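Local coordinates for protein urocanate hydratase (Paenibacillus sp. Soil724D2, PDB 7NED) that probably hydrates thiourocanate in bacterial ergothioneine catabolism, and binds NAD+ as cofactor together with urocanate, at residues G138-F143 and A381-L386; E372-N377 and R408-L413. All blocks are in the same frame, centred on the assembly; numbering follows the deposited sequence.

Contact 1 (G138-F143 and A381-L386)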
ATOM      1  N   GLY A 138      21.467  12.358   9.797  1.00 14.88           N
ATOM      2  CA  GLY A 138      20.317  13.202   9.476  1.00 15.66           C
ATOM      3  C   GLY A 138      20.199  14.373  10.433  1.00 16.98           C
ATOM      4  O   GLY A 138      20.052  15.519  10.027  1.00 16.87           O
ATOM      5  N   THR A 139      20.287  14.097  11.721  1.00 14.20           N
ATOM      6  CA  THR A 139      20.160  15.167  12.706  1.00 14.91           C
ATOM      7  C   THR A 139      21.314  16.156  12.589  1.00 15.97           C
ATOM      8  O   THR A 139      21.129  17.379  12.676  1.00 17.01           O
ATOM      9  CB  THR A 139      20.117  14.541  14.104  1.00 17.03           C
ATOM     10  OG1 THR A 139      19.067  13.545  14.117  1.00 16.17           O
ATOM     11  CG2 THR A 139      19.840  15.596  15.176  1.00 13.96           C
ATOM     12  N   TYR A 140      22.518  15.642  12.406  1.00 14.40           N
ATOM     13  CA  TYR A 140      23.661  16.514  12.204  1.00 16.59           C
ATOM     14  C   TYR A 140      23.464  17.390  10.957  1.00 18.93           C
ATOM     15  O   TYR A 140      23.737  18.604  10.985  1.00 16.80           O
ATOM     16  CB  TYR A 140      24.911  15.637  12.152  1.00 14.44           C
ATOM     17  CG  TYR A 140      26.171  16.322  11.690  1.00 15.21           C
ATOM     18  CD1 TYR A 140      26.585  16.233  10.379  1.00 16.83           C
ATOM     19  CD2 TYR A 140      26.945  17.070  12.586  1.00 18.84           C
ATOM     20  CE1 TYR A 140      27.751  16.871   9.953  1.00 17.86           C
ATOM     21  CE2 TYR A 140      28.095  17.707  12.170  1.00 19.61           C
ATOM     22  CZ  TYR A 140      28.500  17.596  10.862  1.00 22.37           C
ATOM     23  OH  TYR A 140      29.643  18.221  10.437  1.00 20.73           O
ATOM     24  N   GLU A 141      22.941  16.809   9.871  1.00 16.91           N
ATOM     25  CA  GLU A 141      22.665  17.601   8.668  1.00 18.93           C
ATOM     26  C   GLU A 141      21.557  18.625   8.910  1.00 19.05           C
ATOM     27  O   GLU A 141      21.570  19.709   8.318  1.00 18.63           O
ATOM     28  CB  GLU A 141      22.268  16.691   7.491  1.00 20.03           C
ATOM     29  CG  GLU A 141      23.395  15.812   6.870  1.00 24.70           C
ATOM     30  CD  GLU A 141      24.690  16.578   6.531  1.00 33.62           C
ATOM     31  OE1 GLU A 141      25.811  16.013   6.768  1.00 32.13           O
ATOM     32  OE2 GLU A 141      24.577  17.735   6.047  1.00 36.26           O
ATOM     33  N   ILE A 142      20.579  18.306   9.759  1.00 18.17           N
ATOM     34  CA  ILE A 142      19.606  19.333  10.155  1.00 15.08           C
ATOM     35  C   ILE A 142      20.310  20.483  10.861  1.00 18.86           C
ATOM     36  O   ILE A 142      20.089  21.660  10.540  1.00 17.48           O
ATOM     37  CB  ILE A 142      18.500  18.743  11.050  1.00 16.27           C
ATOM     38  CG1 ILE A 142      17.636  17.747  10.286  1.00 14.67           C
ATOM     39  CG2 ILE A 142      17.644  19.880  11.645  1.00 19.20           C
ATOM     40  CD1 ILE A 142      16.761  16.870  11.201  1.00 16.97           C
ATOM     41  N   PHE A 143      21.114  20.156  11.885  1.00 17.09           N
ATOM     42  CA  PHE A 143      21.816  21.205  12.623  1.00 17.72           C
ATOM     43  C   PHE A 143      22.726  22.012  11.698  1.00 18.42           C
ATOM     44  O   PHE A 143      22.765  23.250  11.784  1.00 19.86           O
ATOM     45  CB  PHE A 143      22.615  20.595  13.774  1.00 17.27           C
ATOM     46  CG  PHE A 143      21.757  20.031  14.888  1.00 18.23           C
ATOM     47  CD1 PHE A 143      20.446  20.439  15.054  1.00 15.82           C
ATOM     48  CD2 PHE A 143      22.272  19.106  15.773  1.00 18.74           C
ATOM     49  CE1 PHE A 143      19.652  19.911  16.090  1.00 18.03           C
ATOM     50  CE2 PHE A 143      21.479  18.575  16.809  1.00 18.36           C
ATOM     51  CZ  PHE A 143      20.167  18.983  16.955  1.00 12.91           C
ATOM     52  N   ALA A 381      32.921  13.008   3.103  1.00 21.46           N
ATOM     53  CA  ALA A 381      34.273  12.848   3.660  1.00 21.87           C
ATOM     54  C   ALA A 381      34.347  13.373   5.085  1.00 21.27           C
ATOM     55  O   ALA A 381      34.883  12.709   5.979  1.00 23.52           O
ATOM     56  CB  ALA A 381      35.299  13.559   2.775  1.00 24.07           C
ATOM     57  N   ASN A 382      33.807  14.567   5.314  1.00 21.27           N
ATOM     58  CA  ASN A 382      33.679  15.093   6.670  1.00 22.91           C
ATOM     59  C   ASN A 382      32.897  14.135   7.561  1.00 22.65           C
ATOM     60  O   ASN A 382      33.320  13.833   8.681  1.00 20.42           O
ATOM     61  CB  ASN A 382      32.993  16.465   6.633  1.00 20.63           C
ATOM     62  CG  ASN A 382      32.628  16.994   8.032  1.00 27.95           C
ATOM     63  OD1 ASN A 382      31.423  17.131   8.380  1.00 28.63           O
ATOM     64  ND2 ASN A 382      33.649  17.269   8.848  1.00 21.99           N
ATOM     65  N   TRP A 383      31.736  13.652   7.085  1.00 19.37           N
ATOM     66  CA  TRP A 383      30.893  12.826   7.943  1.00 18.81           C
ATOM     67  C   TRP A 383      31.614  11.540   8.350  1.00 18.92           C
ATOM     68  O   TRP A 383      31.603  11.144   9.522  1.00 20.93           O
ATOM     69  CB  TRP A 383      29.552  12.496   7.236  1.00 17.52           C
ATOM     70  CG  TRP A 383      28.890  11.504   8.073  1.00 17.17           C
ATOM     71  CD1 TRP A 383      28.717  10.169   7.799  1.00 17.73           C
ATOM     72  CD2 TRP A 383      28.392  11.713   9.386  1.00 17.72           C
ATOM     73  NE1 TRP A 383      28.114   9.539   8.870  1.00 18.56           N
ATOM     74  CE2 TRP A 383      27.911  10.471   9.859  1.00 18.14           C
ATOM     75  CE3 TRP A 383      28.310  12.837  10.223  1.00 18.50           C
ATOM     76  CZ2 TRP A 383      27.348  10.324  11.114  1.00 16.94           C
ATOM     77  CZ3 TRP A 383      27.739  12.689  11.468  1.00 21.81           C
ATOM     78  CH2 TRP A 383      27.278  11.441  11.912  1.00 18.08           C
ATOM     79  N   ILE A 384      32.246  10.862   7.394  1.00 16.64           N
ATOM     80  CA  ILE A 384      32.889   9.580   7.692  1.00 18.15           C
ATOM     81  C   ILE A 384      34.029   9.776   8.689  1.00 21.75           C
ATOM     82  O   ILE A 384      34.182   9.004   9.652  1.00 19.17           O
ATOM     83  CB  ILE A 384      33.349   8.910   6.379  1.00 17.79           C
ATOM     84  CG1 ILE A 384      32.096   8.455   5.578  1.00 17.55           C
ATOM     85  CG2 ILE A 384      34.302   7.740   6.624  1.00 18.13           C
ATOM     86  CD1 ILE A 384      31.185   7.404   6.343  1.00 15.72           C
ATOM     87  N   ARG A 385      34.818  10.834   8.514  1.00 21.94           N
ATOM     88  CA  ARG A 385      35.872  11.106   9.498  1.00 20.33           C
ATOM     89  C   ARG A 385      35.281  11.258  10.888  1.00 19.84           C
ATOM     90  O   ARG A 385      35.760  10.653  11.858  1.00 20.62           O
ATOM     91  CB  ARG A 385      36.658  12.362   9.114  1.00 21.57           C
ATOM     92  CG  ARG A 385      37.538  12.120   7.904  1.00 23.71           C
ATOM     93  CD  ARG A 385      38.545  13.258   7.636  1.00 26.05           C
ATOM     94  NE  ARG A 385      39.355  12.790   6.518  1.00 38.12           N
ATOM     95  CZ  ARG A 385      39.134  13.145   5.256  1.00 40.20           C
ATOM     96  NH1 ARG A 385      38.173  14.019   4.991  1.00 37.18           N
ATOM     97  NH2 ARG A 385      39.892  12.661   4.274  1.00 35.63           N
ATOM     98  N   LEU A 386      34.207  12.031  10.991  1.00 20.41           N
ATOM     99  CA  LEU A 386      33.586  12.269  12.281  1.00 20.55           C
ATOM    100  C   LEU A 386      33.019  10.982  12.858  1.00 20.39           C
ATOM    101  O   LEU A 386      33.195  10.691  14.053  1.00 18.24           O
ATOM    102  CB  LEU A 386      32.498  13.332  12.145  1.00 20.69           C
ATOM    103  CG  LEU A 386      32.932  14.785  11.907  1.00 21.90           C
ATOM    104  CD1 LEU A 386      31.673  15.614  11.729  1.00 21.54           C
ATOM    105  CD2 LEU A 386      33.819  15.339  13.013  1.00 20.46           C
TER
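The phenol oxygen of Y140 gives its proton to the side-chain amide of N382, with OH and OD1 2.9 Å apart. The donor lies in the carbonyl plane and sits on a lone pair of OD1, at a C=O...donor angle of 144°. The acceptor in turn lies at the edge of the tyrosine ring, near the ring plane. Both side chains reach out from their helices toward each other: with CG of Y140 anti to its own nitrogen (chi1 169°), tyrosine and asparagine together bridge the gap between segment axes that come no closer than 12.3 Å. On its way the tyrosine ring passes alongside the indole of W383, which points back the other way. CD1 of Y140 meets CE3 of W383 at 3.8 Å, and the tyrosine and six-membered indole rings are obliquely inclined, their planes at 43°. L386 crosses the phenol end at about a right angle, its CD1 3.8 Å from CZ of Y140. NE1 of W383 is hydrogen-bonded to the carbonyl oxygen of I400, at the end of strand 398-400, while L178 touches both Y140 and L386. Y140 thus combines apolar packing along its ring with a polar anchor at its end. The arrangement is a helix-helix contact bridged by side chains, chiefly Y140 and W383, joining helix 133-150 of the Rossmann-like part of urocanase to helix 378-390 of the C-terminal family region.

Contact 2 (E372-N377 and R408-L413)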
ATOM      1  N   GLU A 372      38.756   7.646   0.060  1.00 19.65           N
ATOM      2  CA  GLU A 372      39.556   7.585  -1.124  1.00 21.75           C
ATOM      3  C   GLU A 372      38.738   7.704  -2.399  1.00 27.84           C
ATOM      4  O   GLU A 372      39.129   8.349  -3.298  1.00 27.87           O
ATOM      5  CB  GLU A 372      40.344   6.283  -1.226  1.00 21.55           C
ATOM      6  CG  GLU A 372      41.147   5.839  -0.022  1.00 36.91           C
ATOM      7  CD  GLU A 372      41.484   4.320   0.027  1.00 44.75           C
ATOM      8  OE1 GLU A 372      40.863   3.491  -0.658  1.00 42.83           O
ATOM      9  OE2 GLU A 372      42.376   3.923   0.784  1.00 43.86           O
ATOM     10  N   ALA A 373      37.616   7.025  -2.460  1.00 23.61           N
ATOM     11  CA  ALA A 373      36.816   6.984  -3.647  1.00 22.20           C
ATOM     12  C   ALA A 373      35.809   8.103  -3.838  1.00 22.42           C
ATOM     13  O   ALA A 373      35.370   8.279  -4.922  1.00 24.99           O
ATOM     14  CB  ALA A 373      36.152   5.628  -3.781  1.00 21.63           C
ATOM     15  N   PHE A 374      35.455   8.831  -2.776  1.00 22.67           N
ATOM     16  CA  PHE A 374      34.520   9.956  -2.847  1.00 24.17           C
ATOM     17  C   PHE A 374      35.156  11.253  -2.354  1.00 24.04           C
ATOM     18  O   PHE A 374      34.464  12.113  -1.795  1.00 22.08           O
ATOM     19  CB  PHE A 374      33.248   9.679  -2.035  1.00 25.10           C
ATOM     20  CG  PHE A 374      32.466   8.501  -2.526  1.00 23.92           C
ATOM     21  CD1 PHE A 374      31.420   8.679  -3.421  1.00 21.21           C
ATOM     22  CD2 PHE A 374      32.762   7.221  -2.080  1.00 24.28           C
ATOM     23  CE1 PHE A 374      30.702   7.596  -3.876  1.00 21.55           C
ATOM     24  CE2 PHE A 374      32.038   6.145  -2.526  1.00 23.03           C
ATOM     25  CZ  PHE A 374      31.012   6.333  -3.429  1.00 20.11           C
ATOM     26  N   SER A 375      36.471  11.406  -2.554  1.00 24.10           N
ATOM     27  CA  SER A 375      37.204  12.507  -1.919  1.00 24.58           C
ATOM     28  C   SER A 375      36.787  13.875  -2.437  1.00 24.84           C
ATOM     29  O   SER A 375      36.969  14.867  -1.725  1.00 27.30           O
ATOM     30  CB  SER A 375      38.719  12.323  -2.098  1.00 27.18           C
ATOM     31  OG  SER A 375      39.089  12.276  -3.472  1.00 30.05           O
ATOM     32  N   ASP A 376      36.181  13.958  -3.630  1.00 25.83           N
ATOM     33  CA  ASP A 376      35.638  15.226  -4.104  1.00 25.64           C
ATOM     34  C   ASP A 376      34.332  15.592  -3.403  1.00 29.05           C
ATOM     35  O   ASP A 376      33.842  16.720  -3.565  1.00 25.33           O
ATOM     36  CB  ASP A 376      35.435  15.140  -5.614  1.00 28.33           C
ATOM     37  CG  ASP A 376      34.526  13.975  -6.001  1.00 38.51           C
ATOM     38  OD1 ASP A 376      33.354  14.219  -6.373  1.00 43.44           O
ATOM     39  OD2 ASP A 376      34.959  12.807  -5.846  1.00 41.23           O
ATOM     40  N   ASN A 377      33.777  14.671  -2.614  1.00 21.74           N
ATOM     41  CA  ASN A 377      32.519  14.875  -1.903  1.00 24.26           C
ATOM     42  C   ASN A 377      32.905  15.230  -0.482  1.00 25.64           C
ATOM     43  O   ASN A 377      33.098  14.356   0.361  1.00 25.05           O
ATOM     44  CB  ASN A 377      31.654  13.620  -1.953  1.00 22.77           C
ATOM     45  CG  ASN A 377      30.358  13.785  -1.215  1.00 26.21           C
ATOM     46  OD1 ASN A 377      30.228  14.641  -0.336  1.00 24.70           O
ATOM     47  ND2 ASN A 377      29.374  12.972  -1.577  1.00 25.99           N
ATOM     48  N   ARG A 408      25.204   5.519  -4.127  1.00 16.27           N
ATOM     49  CA  ARG A 408      24.858   4.310  -3.379  1.00 16.45           C
ATOM     50  C   ARG A 408      25.327   3.087  -4.136  1.00 17.79           C
ATOM     51  O   ARG A 408      25.919   2.163  -3.562  1.00 17.68           O
ATOM     52  CB  ARG A 408      23.343   4.217  -3.105  1.00 16.35           C
ATOM     53  CG  ARG A 408      22.857   5.261  -2.161  1.00 16.53           C
ATOM     54  CD  ARG A 408      21.431   5.042  -1.705  1.00 15.29           C
ATOM     55  NE  ARG A 408      20.837   6.327  -1.338  1.00 16.86           N
ATOM     56  CZ  ARG A 408      19.596   6.461  -0.905  1.00 16.97           C
ATOM     57  NH1 ARG A 408      18.840   5.370  -0.775  1.00 17.94           N
ATOM     58  NH2 ARG A 408      19.097   7.663  -0.638  1.00 17.32           N
ATOM     59  N   THR A 409      25.057   3.067  -5.447  1.00 19.08           N
ATOM     60  CA  THR A 409      25.415   1.922  -6.272  1.00 18.44           C
ATOM     61  C   THR A 409      26.929   1.733  -6.307  1.00 17.35           C
ATOM     62  O   THR A 409      27.432   0.617  -6.152  1.00 16.85           O
ATOM     63  CB  THR A 409      24.865   2.146  -7.681  1.00 17.73           C
ATOM     64  OG1 THR A 409      23.440   2.309  -7.598  1.00 18.17           O
ATOM     65  CG2 THR A 409      25.228   0.983  -8.620  1.00 17.56           C
ATOM     66  N   LYS A 410      27.658   2.822  -6.550  1.00 17.47           N
ATOM     67  CA  LYS A 410      29.123   2.796  -6.550  1.00 17.05           C
ATOM     68  C   LYS A 410      29.673   2.189  -5.259  1.00 19.73           C
ATOM     69  O   LYS A 410      30.535   1.296  -5.281  1.00 21.05           O
ATOM     70  CB  LYS A 410      29.638   4.226  -6.748  1.00 18.79           C
ATOM     71  CG  LYS A 410      31.137   4.365  -6.584  1.00 19.71           C
ATOM     72  CD  LYS A 410      31.588   5.719  -7.053  1.00 24.10           C
ATOM     73  CE  LYS A 410      33.083   5.908  -6.735  1.00 26.95           C
ATOM     74  NZ  LYS A 410      33.437   7.344  -7.000  1.00 35.39           N
ATOM     75  N   LEU A 411      29.212   2.689  -4.115  1.00 19.52           N
ATOM     76  CA  LEU A 411      29.670   2.142  -2.840  1.00 17.89           C
ATOM     77  C   LEU A 411      29.363   0.649  -2.738  1.00 18.15           C
ATOM     78  O   LEU A 411      30.227  -0.158  -2.387  1.00 17.02           O
ATOM     79  CB  LEU A 411      29.006   2.900  -1.701  1.00 15.12           C
ATOM     80  CG  LEU A 411      29.354   2.356  -0.328  1.00 18.59           C
ATOM     81  CD1 LEU A 411      30.899   2.435  -0.046  1.00 17.47           C
ATOM     82  CD2 LEU A 411      28.601   3.195   0.667  1.00 18.53           C
ATOM     83  N   ALA A 412      28.114   0.267  -3.002  1.00 15.67           N
ATOM     84  CA  ALA A 412      27.724  -1.118  -2.765  1.00 17.09           C
ATOM     85  C   ALA A 412      28.472  -2.073  -3.694  1.00 18.78           C
ATOM     86  O   ALA A 412      28.854  -3.179  -3.279  1.00 15.19           O
ATOM     87  CB  ALA A 412      26.203  -1.275  -2.926  1.00 15.63           C
ATOM     88  N   LEU A 413      28.696  -1.666  -4.951  1.00 17.65           N
ATOM     89  CA  LEU A 413      29.472  -2.520  -5.855  1.00 19.30           C
ATOM     90  C   LEU A 413      30.931  -2.666  -5.385  1.00 19.49           C
ATOM     91  O   LEU A 413      31.487  -3.770  -5.409  1.00 19.66           O
ATOM     92  CB  LEU A 413      29.428  -1.961  -7.282  1.00 16.22           C
ATOM     93  CG  LEU A 413      28.079  -2.148  -7.996  1.00 20.35           C
ATOM     94  CD1 LEU A 413      28.154  -1.482  -9.369  1.00 21.33           C
ATOM     95  CD2 LEU A 413      27.649  -3.605  -8.094  1.00 18.40           C
TER
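K410 leaves helix 407-420 with CG anti to the backbone N (chi1 172°) and stays extended through every later torsion, while F374 turns its ring beside its own backbone N. The two side chains meet head-on, each coming from its own segment. The lysine runs across the far end of the phenylalanine, CG and CD both touching CZ, with CD of K410 3.7 Å from CZ of F374. Farther out the chain passes over one ring face: CE makes a CH-pi contact, standing 3.9 Å above the plane and displaced toward the rim. The ammonium follows as a cation-pi partner, NZ of K410 lying 4.4 Å from the centroid of the F374 ring and only 18° off its normal. The same nitrogen donates to the carbonyl oxygen of A373, with NZ and O 3.0 Å apart and the donor tilted 33° from the carbonyl plane. A373 is the last residue of helix 360-373, and F374 is where the chain leaves helical geometry and enters a type I turn to N377. The backbone N of L411 lies at the ring's edge, near its plane; CZ of F374 also makes an apolar contact with CB of L411 at 4.3 Å, and L411 packs on F369 and I370 of the helix before the turn. F403 also meets the F374 ring. The ammonium is thus held by a backbone carbonyl at a helix C-terminus, where the helix dipole should favour a cation, and by an aromatic face; the nearby but non-contacting carboxylate of D376 would probably add a further mild electrostatic attraction.

In the fold
Contacts 1 and 2 have centres 16 Å apart, on the same side of the chain's centre. Their segments alternate along the sequence: 138-143 comes first, then 372-377, 381-386 and 408-413. Helix 360-373, the turn of contact 2 and helix 378-390 follow one another directly, so the two contacts share this pair of consecutive helices although they do not otherwise touch. Contact 1 ties the second helix back to the Rossmann-like region, and contact 2 ties the end of the first helix forward to helix 407-420 within the C-terminal family region. The pair is thus held to both neighbours, and the side chain of W383 lies about 12 Å from the bound urocanate.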